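Local coordinates for sawadee homeodomain homolog 1 (Arabidopsis thaliana, PDB 4IUP), which reads methylated lysine 9 of histone H3 through its SAWADEE domain and takes part in RNA-directed DNA methylation together with RNA polymerase IV, at residues A5-S10 / Y14-V19; R26-R29 / L33-R36; L78-R83 / A87-G92; I97-H102 / C107-L112. The protein carries 2 engineered substitutions. All coordinates share one frame; numbering follows the deposited sequence.

In the fold
The SAWADEE domain, a tandem Tudor-like module with a zinc site, places several beta hairpins along one antiparallel sheet. Contacts 1 and 2 share strand 16-27, and their centres lie about 17 Å apart. Contacts 3 and 4 share strand 86-98, and the centres of contacts 3 and 4 lie about 19 Å apart. The two groups touch directly between contacts 1 and 3, through Trp16 N and Tyr89 O at 2.9 Å, probably a hydrogen bond; strands 56-62 and 129-131 lie between 6-9 and 76-83 in the sheet. Contacts 2 and 4 lie on opposite sides of the chain's centre. Contact 4 carries three of the four zinc ligands, Cys68 being the fourth, while Phe6 of contact 1 borders the bound detergent cymal-4.

Contact 1. Residues A5-S10 / Y14-V19; sequences AFEAKS and YAWYDV
Lys9 and Trp16 meet through complementary torsions: CG of Lys9 is anti to the backbone N (chi1 -180°), whereas CG of Trp16 is anti to its carbonyl carbon (chi1 -66°), which brings one face of the indole against the lysine chain. Lys9 CB then sits over the centre of the Trp16 six-membered ring, 3.5 Å from its centroid and only 3° off the normal, a CH-pi contact. Further out the lysine bends, and NZ donates to Tyr14 O at 2.9 Å. The opposite indole face looks toward Glu7, whose OE2 lies near the rim and is held by Arg57 and Ser60; Arg57 also makes a cation-pi contact with Trp16. Ala8 and Tyr17 form the hydrogen-bonded pair of this beta hairpin, with both N-to-O distances, Ala8 N to Tyr17 O and Tyr17 N to Ala8 O, at 2.8 Å. Beside Tyr17, Ala8 CB packs on Val19 CG2 at 3.6 Å. Glu7 OE1 and Asp18 OD1 stand 4.3 Å apart, and one water donates to both. Such like charges would probably repel one another, so the bridging water, with the salt bridge from Arg57 to Glu7, is likely to ease the pairing of two acids on one face.

Contact 2. Residues R26-R29 / L33-R36; sequences RVLR and LEVR
Glu34 OE1 is gripped by two nitrogens of one side chain, Arg26 NE and Arg26 NH2, each 2.8 Å from it. Both donors approach nearly along the C-O axis of the carboxylate, and the oxygen lies in the guanidinium plane, so the arginine binds side-on with a single oxygen shared between two N-H groups. The price is some bending, with both N-H...O angles near 145°. The two side chains run alongside each other, pointing the same way, and their flat ends are nearly coplanar at 24°. Arg26 reaches this position with CG between its backbone N and carbonyl carbon (chi1 71°) and the chain extended from there to NE. At the base of these side chains, the main chains of the same two residues form the hydrogen-bonded pair of a beta hairpin joining strands 16-27 and 33-39: Arg26 N meets Glu34 O at 2.9 Å, and Glu34 N meets Arg26 O at 3.0 Å, almost straight. Backbone and side chains thus couple the same pair of residues twice. Trp49, on the neighbouring strand 48-51, adds a cation-pi contact to Arg26 and also touches Glu34. The other carboxylate oxygen, Glu34 OE2, has Leu28 CD1 beside it at 3.8 Å. On the reverse face of the sheet, Val27 CG2 and Leu33 CD1 make a modest apolar contact at 4.0 Å.

Contact 3. Residues L78-R83 / A87-G92; sequences LCFQER and ALYCDG
Phe80 and Tyr89 face each other across a non-hydrogen-bonded pair with contrasting first torsions. CG of Phe80 stands anti to the backbone N (chi1 -175°), while in Tyr89 it is anti to the carbonyl carbon (chi1 -71°), and these settings lean the rings together. Phe80 CD1 lies over one face of the tyrosine, displaced toward the rim, 3.4 Å from Tyr89 CZ. With planes 47° apart, the pair is neither a parallel stack nor a T-shape. The far end of the phenyl ring rests on Ala87, Phe80 CZ reaching Ala87 CB at 3.6 Å, so one ring spans two residues of the partner strand. Leu78 approaches Tyr89 from the other direction, its CD1 4.0 Å from Tyr89 CB and 3.7 Å from Asp91 OD1; that carboxylate is salt-bridged to Arg57. These residues line one face of a beta hairpin, strands 76-83 and 86-98, within the antiparallel SAWADEE sheet. On the reverse face the extended Gln81 chain lays its amide beside a thiol, NE2 standing 3.8 Å from Cys90 SG. Gln81 and Leu88 exchange two backbone bonds, Gln81 N to Leu88 O being 2.7 Å, and Cys79 and Cys90 do the same. Cys79 and Gln81 also pack on Tyr115 of strand 110-115.

Contact 4. Residues I97-H102 / C107-L112; sequences IKRGIH and CNCVFL. With ZN (zinc ion), chain D.
Segments 97-102 and 107-112 run antiparallel, 171° apart end to end, and Lys98 with Val110 forms the hydrogen-bonded pair, Lys98 N to Val110 O measuring 2.9 Å and Val110 N to Lys98 O 2.8 Å. Beyond this pair the strands give way to loops that close around a zinc ion. His102 NE2 binds the metal at 2.5 Å, Cys107 SG at 2.4 Å and Cys109 SG at 2.3 Å, with Cys68 as the fourth ligand. The metal lies in the imidazole plane, at the ring edge, while Cys107 CA sits over the centre of one face, 8° off the normal, which should help fix the ring's rotation. CG of His102 lies between its backbone N and carbonyl carbon (chi1 83°), a turn that directs the ring toward segment 107-112, where NE2 meets the metal and one face meets Cys107 CA. This is a zinc finger mounted on the end of a beta hairpin, with a Cys-His-Cys-Cys ligand set that ties the turn to the segment carrying Cys68. Backbone N-H groups serve the sulfurs as well: Gly100 N donates almost straight to Cys109 SG, and Cys109 N donates to Cys107 SG. Such bonds probably temper the negative charge of zinc-bound thiolates. Arg99 presents the edge of its guanidinium to Cys109 SG, and NH1 goes on to bond Cys68 O. Asn108 ND2 holds Ile101 O at 3.1 Å; its OD1 is buried without a polar partner, against Gly100 CA and His102 CB. Away from the metal, Ile97 CG1 packs on Phe111 CD1 at 3.7 Å.

Contact 1. Residues A5-S10 / Y14-V19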
# COMPACT_ATOMS: atom_id res chain seq x y z
N ALA A 5 3.46 13.45 -1.77
CA ALA A 5 2.88 12.99 -0.50
C ALA A 5 3.34 11.57 -0.21
O ALA A 5 3.72 10.83 -1.13
CB ALA A 5 1.35 13.06 -0.55
N PHE A 6 3.31 11.19 1.07
CA PHE A 6 4.01 10.00 1.53
C PHE A 6 3.18 9.08 2.40
O PHE A 6 2.20 9.50 3.03
CB PHE A 6 5.29 10.43 2.28
CG PHE A 6 6.22 11.25 1.44
CD1 PHE A 6 7.12 10.62 0.59
CD2 PHE A 6 6.16 12.64 1.46
CE1 PHE A 6 7.98 11.38 -0.23
CE2 PHE A 6 7.01 13.40 0.65
CZ PHE A 6 7.92 12.77 -0.20
N GLU A 7 3.57 7.80 2.40
CA GLU A 7 3.05 6.82 3.34
C GLU A 7 4.24 6.17 4.03
O GLU A 7 5.35 6.13 3.47
CB GLU A 7 2.15 5.77 2.65
CG GLU A 7 2.80 5.00 1.46
CD GLU A 7 1.76 4.28 0.59
OE1 GLU A 7 0.61 4.73 0.52
OE2 GLU A 7 2.11 3.25 -0.06
N ALA A 8 4.02 5.69 5.25
CA ALA A 8 5.09 5.10 6.04
C ALA A 8 4.68 3.75 6.60
O ALA A 8 3.52 3.55 7.00
CB ALA A 8 5.52 6.04 7.17
N LYS A 9 5.62 2.83 6.70
CA LYS A 9 5.32 1.52 7.17
C LYS A 9 5.65 1.36 8.64
O LYS A 9 6.77 1.50 9.05
CB LYS A 9 6.08 0.51 6.37
CG LYS A 9 5.86 -0.89 6.74
CD LYS A 9 6.60 -1.61 5.70
CE LYS A 9 7.21 -2.74 6.19
NZ LYS A 9 6.10 -3.66 6.22
N SER A 10 4.65 1.05 9.41
CA SER A 10 4.80 0.96 10.85
C SER A 10 5.57 -0.32 11.21
O SER A 10 5.27 -1.40 10.70
CB SER A 10 3.43 0.97 11.52
OG SER A 10 3.54 0.72 12.91
N TYR A 14 3.59 -3.70 10.48
CA TYR A 14 4.07 -3.84 9.10
C TYR A 14 3.11 -3.32 8.03
O TYR A 14 3.27 -3.60 6.84
CB TYR A 14 4.52 -5.29 8.81
CG TYR A 14 5.42 -5.84 9.90
CD1 TYR A 14 6.71 -5.33 10.08
CD2 TYR A 14 4.97 -6.83 10.77
CE1 TYR A 14 7.54 -5.82 11.09
CE2 TYR A 14 5.80 -7.33 11.78
CZ TYR A 14 7.08 -6.81 11.94
OH TYR A 14 7.89 -7.29 12.94
N ALA A 15 2.12 -2.53 8.45
CA ALA A 15 1.15 -1.92 7.54
C ALA A 15 1.54 -0.48 7.21
O ALA A 15 2.32 0.14 7.95
CB ALA A 15 -0.25 -1.99 8.13
N TRP A 16 1.01 0.04 6.10
CA TRP A 16 1.32 1.40 5.63
C TRP A 16 0.27 2.42 6.06
O TRP A 16 -0.93 2.14 6.02
CB TRP A 16 1.49 1.43 4.11
CG TRP A 16 2.68 0.65 3.63
CD1 TRP A 16 2.72 -0.68 3.34
CD2 TRP A 16 4.00 1.16 3.40
NE1 TRP A 16 3.98 -1.04 2.94
CE2 TRP A 16 4.79 0.07 2.96
CE3 TRP A 16 4.59 2.43 3.52
CZ2 TRP A 16 6.15 0.21 2.65
CZ3 TRP A 16 5.94 2.57 3.20
CH2 TRP A 16 6.70 1.46 2.77
N TYR A 17 0.74 3.60 6.46
CA TYR A 17 -0.14 4.69 6.91
C TYR A 17 0.26 6.01 6.25
O TYR A 17 1.44 6.28 6.05
CB TYR A 17 -0.07 4.82 8.44
CG TYR A 17 -0.58 3.59 9.17
CD1 TYR A 17 0.29 2.54 9.50
CD2 TYR A 17 -1.92 3.48 9.51
CE1 TYR A 17 -0.18 1.40 10.16
CE2 TYR A 17 -2.41 2.33 10.18
CZ TYR A 17 -1.53 1.31 10.49
OH TYR A 17 -2.00 0.18 11.15
N ASP A 18 -0.74 6.83 5.90
CA ASP A 18 -0.47 8.15 5.33
C ASP A 18 0.26 9.06 6.32
O ASP A 18 -0.12 9.16 7.48
CB ASP A 18 -1.76 8.82 4.87
CG ASP A 18 -2.36 8.17 3.64
OD1 ASP A 18 -1.65 7.41 2.95
OD2 ASP A 18 -3.55 8.42 3.36
N VAL A 19 1.32 9.72 5.84
CA VAL A 19 2.10 10.65 6.65
C VAL A 19 1.54 12.06 6.50
O VAL A 19 1.37 12.55 5.38
CB VAL A 19 3.59 10.65 6.23
CG1 VAL A 19 4.38 11.70 7.02
CG2 VAL A 19 4.20 9.26 6.41
O HOH W 1 2.94 13.02 3.10
O HOH W 2 -1.67 4.97 1.80

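Contact 2. Residues R26-R29 / L33-R36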
# COMPACT_ATOMS: atom_id res chain seq x y z
N ARG A 26 16.78 10.69 13.28
CA ARG A 26 17.84 10.15 14.13
C ARG A 26 18.64 9.14 13.34
O ARG A 26 18.15 8.58 12.37
CB ARG A 26 17.26 9.50 15.39
CG ARG A 26 16.53 8.17 15.16
CD ARG A 26 15.89 7.69 16.44
NE ARG A 26 15.17 6.43 16.28
CZ ARG A 26 14.58 5.78 17.27
NH1 ARG A 26 14.63 6.27 18.51
NH2 ARG A 26 13.94 4.65 17.04
N VAL A 27 19.89 8.91 13.76
CA VAL A 27 20.73 7.86 13.19
C VAL A 27 21.02 6.84 14.28
O VAL A 27 21.49 7.20 15.37
CB VAL A 27 22.05 8.41 12.60
CG1 VAL A 27 22.82 7.30 11.88
CG2 VAL A 27 21.77 9.55 11.62
N LEU A 28 20.72 5.58 14.01
CA LEU A 28 21.03 4.51 14.95
C LEU A 28 22.53 4.28 14.93
O LEU A 28 23.20 4.58 13.94
CB LEU A 28 20.25 3.23 14.62
CG LEU A 28 18.72 3.36 14.56
CD1 LEU A 28 18.06 2.04 14.21
CD2 LEU A 28 18.14 3.92 15.86
N ARG A 29 23.07 3.75 16.02
CA ARG A 29 24.52 3.53 16.09
C ARG A 29 25.01 2.57 15.00
O ARG A 29 26.19 2.56 14.66
CB ARG A 29 24.95 3.07 17.49
CG ARG A 29 24.39 1.73 17.93
CD ARG A 29 25.41 1.01 18.81
NE ARG A 29 26.52 0.47 18.03
CZ ARG A 29 26.47 -0.66 17.33
NH1 ARG A 29 27.53 -1.07 16.65
NH2 ARG A 29 25.36 -1.39 17.31
N LEU A 33 19.25 5.36 9.14
CA LEU A 33 18.56 6.61 9.28
C LEU A 33 17.05 6.41 9.45
O LEU A 33 16.44 5.74 8.67
CB LEU A 33 18.86 7.48 8.07
CG LEU A 33 18.19 8.84 7.95
CD1 LEU A 33 18.91 9.87 8.82
CD2 LEU A 33 18.12 9.33 6.51
N GLU A 34 16.49 7.00 10.49
CA GLU A 34 15.05 6.95 10.74
C GLU A 34 14.49 8.37 10.82
O GLU A 34 15.19 9.30 11.23
CB GLU A 34 14.74 6.19 12.02
CG GLU A 34 15.09 4.69 11.98
CD GLU A 34 14.65 3.93 13.24
OE1 GLU A 34 14.44 4.57 14.29
OE2 GLU A 34 14.51 2.69 13.17
N VAL A 35 13.23 8.53 10.43
CA VAL A 35 12.52 9.80 10.60
C VAL A 35 11.34 9.60 11.54
O VAL A 35 10.75 8.52 11.58
CB VAL A 35 12.04 10.42 9.26
CG1 VAL A 35 13.20 11.05 8.51
CG2 VAL A 35 11.31 9.38 8.37
N ARG A 36 11.00 10.64 12.29
CA ARG A 36 9.82 10.60 13.15
C ARG A 36 8.65 11.19 12.38
O ARG A 36 8.69 12.35 11.95
CB ARG A 36 10.06 11.35 14.45
CG ARG A 36 8.91 11.26 15.45
CD ARG A 36 9.43 11.19 16.87
NE ARG A 36 8.38 11.16 17.88
CZ ARG A 36 7.86 10.05 18.41
NH1 ARG A 36 8.27 8.85 18.02
NH2 ARG A 36 6.92 10.15 19.34

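Contact 3. Residues L78-R83 / A87-G92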
# COMPACT_ATOMS: atom_id res chain seq x y z
N LEU A 78 -0.76 -1.73 -2.92
CA LEU A 78 -1.17 -1.56 -1.54
C LEU A 78 -2.61 -2.05 -1.42
O LEU A 78 -3.51 -1.52 -2.09
CB LEU A 78 -1.04 -0.10 -1.09
CG LEU A 78 -1.36 0.14 0.40
CD1 LEU A 78 -0.30 -0.50 1.30
CD2 LEU A 78 -1.50 1.64 0.71
N CYS A 79 -2.83 -3.04 -0.55
CA CYS A 79 -4.10 -3.76 -0.49
C CYS A 79 -4.80 -3.60 0.85
O CYS A 79 -4.16 -3.68 1.91
CB CYS A 79 -3.88 -5.25 -0.73
SG CYS A 79 -2.99 -5.64 -2.22
N PHE A 80 -6.11 -3.37 0.80
CA PHE A 80 -6.91 -3.28 2.01
C PHE A 80 -7.23 -4.68 2.52
O PHE A 80 -8.05 -5.40 1.94
CB PHE A 80 -8.19 -2.48 1.75
CG PHE A 80 -9.02 -2.24 2.99
CD1 PHE A 80 -8.50 -1.51 4.06
CD2 PHE A 80 -10.32 -2.73 3.08
CE1 PHE A 80 -9.26 -1.28 5.19
CE2 PHE A 80 -11.09 -2.50 4.23
CZ PHE A 80 -10.56 -1.77 5.28
N GLN A 81 -6.57 -5.05 3.62
CA GLN A 81 -6.65 -6.40 4.19
C GLN A 81 -7.49 -6.36 5.45
O GLN A 81 -7.03 -5.89 6.50
CB GLN A 81 -5.24 -6.92 4.49
CG GLN A 81 -5.16 -8.38 4.96
CD GLN A 81 -3.80 -8.73 5.51
OE1 GLN A 81 -2.94 -9.28 4.81
NE2 GLN A 81 -3.58 -8.40 6.77
N GLU A 82 -8.72 -6.84 5.34
CA GLU A 82 -9.66 -6.84 6.46
C GLU A 82 -9.85 -8.26 6.99
O GLU A 82 -10.25 -9.16 6.25
CB GLU A 82 -11.00 -6.23 6.02
CG GLU A 82 -12.00 -6.05 7.16
CD GLU A 82 -13.16 -5.14 6.80
OE1 GLU A 82 -13.63 -5.19 5.64
OE2 GLU A 82 -13.60 -4.38 7.68
N ARG A 83 -9.54 -8.46 8.27
CA ARG A 83 -9.62 -9.77 8.91
C ARG A 83 -10.13 -9.59 10.32
O ARG A 83 -9.53 -8.86 11.11
CB ARG A 83 -8.25 -10.44 8.97
CG ARG A 83 -7.72 -10.87 7.63
CD ARG A 83 -6.28 -11.34 7.72
NE ARG A 83 -5.84 -11.84 6.42
CZ ARG A 83 -4.60 -12.19 6.12
NH1 ARG A 83 -3.63 -12.12 7.03
NH2 ARG A 83 -4.32 -12.63 4.90
N ALA A 87 -8.20 -4.13 10.21
CA ALA A 87 -8.20 -3.66 8.83
C ALA A 87 -6.91 -2.89 8.54
O ALA A 87 -6.74 -1.76 8.99
CB ALA A 87 -9.42 -2.80 8.56
N LEU A 88 -6.00 -3.53 7.81
CA LEU A 88 -4.68 -2.97 7.53
C LEU A 88 -4.47 -2.79 6.03
O LEU A 88 -5.04 -3.52 5.22
CB LEU A 88 -3.59 -3.89 8.09
CG LEU A 88 -3.67 -4.23 9.59
CD1 LEU A 88 -2.66 -5.31 9.95
CD2 LEU A 88 -3.47 -2.98 10.45
N TYR A 89 -3.67 -1.79 5.65
CA TYR A 89 -3.26 -1.62 4.27
C TYR A 89 -1.87 -2.21 4.15
O TYR A 89 -0.92 -1.70 4.75
CB TYR A 89 -3.29 -0.14 3.86
CG TYR A 89 -4.68 0.45 3.73
CD1 TYR A 89 -5.37 0.91 4.86
CD2 TYR A 89 -5.31 0.55 2.49
CE1 TYR A 89 -6.65 1.46 4.75
CE2 TYR A 89 -6.59 1.10 2.37
CZ TYR A 89 -7.25 1.55 3.50
OH TYR A 89 -8.51 2.09 3.39
N CYS A 90 -1.76 -3.30 3.37
CA CYS A 90 -0.57 -4.15 3.30
C CYS A 90 -0.13 -4.37 1.86
O CYS A 90 -0.96 -4.40 0.95
CB CYS A 90 -0.88 -5.54 3.89
SG CYS A 90 -1.50 -5.52 5.56
N ASP A 91 1.17 -4.57 1.66
CA ASP A 91 1.69 -4.85 0.32
C ASP A 91 1.35 -6.27 -0.13
O ASP A 91 1.44 -7.23 0.64
CB ASP A 91 3.20 -4.64 0.27
CG ASP A 91 3.58 -3.17 0.17
OD1 ASP A 91 2.67 -2.33 -0.07
OD2 ASP A 91 4.77 -2.85 0.32
N GLY A 92 0.94 -6.38 -1.39
CA GLY A 92 0.70 -7.68 -2.01
C GLY A 92 1.11 -7.62 -3.46
O GLY A 92 1.35 -6.54 -4.01

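Contact 4. Residues I97-H102 / C107-L112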
# COMPACT_ATOMS: atom_id res chain seq x y z
N ILE A 97 -5.67 -12.31 -12.61
CA ILE A 97 -6.76 -11.36 -12.83
C ILE A 97 -7.87 -12.01 -13.65
O ILE A 97 -7.64 -12.47 -14.77
CB ILE A 97 -6.29 -10.06 -13.54
CG1 ILE A 97 -5.12 -9.43 -12.79
CG2 ILE A 97 -7.45 -9.06 -13.68
CD1 ILE A 97 -4.40 -8.34 -13.58
N LYS A 98 -9.07 -12.06 -13.07
CA LYS A 98 -10.26 -12.46 -13.80
C LYS A 98 -10.95 -11.19 -14.30
O LYS A 98 -11.52 -10.44 -13.50
CB LYS A 98 -11.19 -13.27 -12.90
CG LYS A 98 -12.13 -14.22 -13.65
CD LYS A 98 -13.06 -14.96 -12.69
CE LYS A 98 -12.33 -15.57 -11.48
NZ LYS A 98 -11.42 -16.70 -11.85
N ARG A 99 -10.87 -10.95 -15.61
CA ARG A 99 -11.38 -9.72 -16.20
C ARG A 99 -12.89 -9.80 -16.38
O ARG A 99 -13.41 -10.82 -16.85
CB ARG A 99 -10.71 -9.45 -17.56
CG ARG A 99 -9.22 -9.11 -17.47
CD ARG A 99 -8.98 -7.74 -16.82
NE ARG A 99 -7.56 -7.38 -16.77
CZ ARG A 99 -7.09 -6.32 -16.11
NH1 ARG A 99 -7.91 -5.52 -15.45
NH2 ARG A 99 -5.79 -6.07 -16.12
N GLY A 100 -13.59 -8.74 -15.99
CA GLY A 100 -15.04 -8.70 -16.10
C GLY A 100 -15.54 -7.80 -17.21
O GLY A 100 -14.77 -7.08 -17.84
N ILE A 101 -16.85 -7.87 -17.47
CA ILE A 101 -17.51 -6.96 -18.40
C ILE A 101 -18.02 -5.76 -17.62
O ILE A 101 -18.94 -5.89 -16.79
CB ILE A 101 -18.68 -7.66 -19.15
CG1 ILE A 101 -18.18 -8.89 -19.91
CG2 ILE A 101 -19.40 -6.67 -20.08
CD1 ILE A 101 -19.28 -9.90 -20.26
N HIS A 102 -17.44 -4.59 -17.85
CA HIS A 102 -17.84 -3.39 -17.13
C HIS A 102 -17.47 -2.12 -17.87
O HIS A 102 -16.67 -2.15 -18.82
CB HIS A 102 -17.25 -3.38 -15.71
CG HIS A 102 -15.84 -2.87 -15.65
ND1 HIS A 102 -15.53 -1.54 -15.74
CD2 HIS A 102 -14.66 -3.52 -15.47
CE1 HIS A 102 -14.22 -1.37 -15.64
NE2 HIS A 102 -13.67 -2.56 -15.48
N CYS A 107 -15.41 -1.10 -11.64
CA CYS A 107 -14.67 -2.27 -12.10
C CYS A 107 -15.14 -3.51 -11.35
O CYS A 107 -15.26 -3.49 -10.13
CB CYS A 107 -13.17 -2.05 -11.92
SG CYS A 107 -12.16 -3.51 -12.19
N ASN A 108 -15.44 -4.58 -12.10
CA ASN A 108 -15.81 -5.88 -11.52
C ASN A 108 -14.78 -6.98 -11.81
O ASN A 108 -15.08 -8.18 -11.69
CB ASN A 108 -17.23 -6.31 -11.93
CG ASN A 108 -17.39 -6.51 -13.43
OD1 ASN A 108 -16.46 -6.32 -14.21
ND2 ASN A 108 -18.60 -6.90 -13.85
N CYS A 109 -13.57 -6.58 -12.20
CA CYS A 109 -12.46 -7.51 -12.34
C CYS A 109 -12.07 -8.03 -10.95
O CYS A 109 -12.25 -7.33 -9.94
CB CYS A 109 -11.26 -6.86 -13.04
SG CYS A 109 -11.61 -6.28 -14.72
N VAL A 110 -11.56 -9.26 -10.91
CA VAL A 110 -11.15 -9.88 -9.64
C VAL A 110 -9.63 -10.10 -9.64
O VAL A 110 -9.09 -10.79 -10.51
CB VAL A 110 -11.89 -11.22 -9.37
CG1 VAL A 110 -11.46 -11.82 -8.03
CG2 VAL A 110 -13.40 -11.03 -9.40
N PHE A 111 -8.96 -9.50 -8.66
CA PHE A 111 -7.51 -9.55 -8.57
C PHE A 111 -7.14 -10.46 -7.41
O PHE A 111 -7.43 -10.15 -6.25
CB PHE A 111 -6.94 -8.14 -8.35
CG PHE A 111 -7.37 -7.14 -9.40
CD1 PHE A 111 -6.57 -6.90 -10.52
CD2 PHE A 111 -8.56 -6.43 -9.27
CE1 PHE A 111 -6.96 -5.98 -11.50
CE2 PHE A 111 -8.97 -5.51 -10.25
CZ PHE A 111 -8.16 -5.29 -11.37
N LEU A 112 -6.51 -11.59 -7.72
CA LEU A 112 -5.99 -12.46 -6.67
C LEU A 112 -4.63 -11.89 -6.25
O LEU A 112 -3.72 -11.77 -7.07
CB LEU A 112 -5.86 -13.91 -7.15
CG LEU A 112 -5.26 -14.91 -6.16
CD1 LEU A 112 -6.26 -15.28 -5.08
CD2 LEU A 112 -4.77 -16.16 -6.89
ZN ZN D . -11.85 -3.97 -14.49
O HOH W 3 -14.47 -10.90 -12.99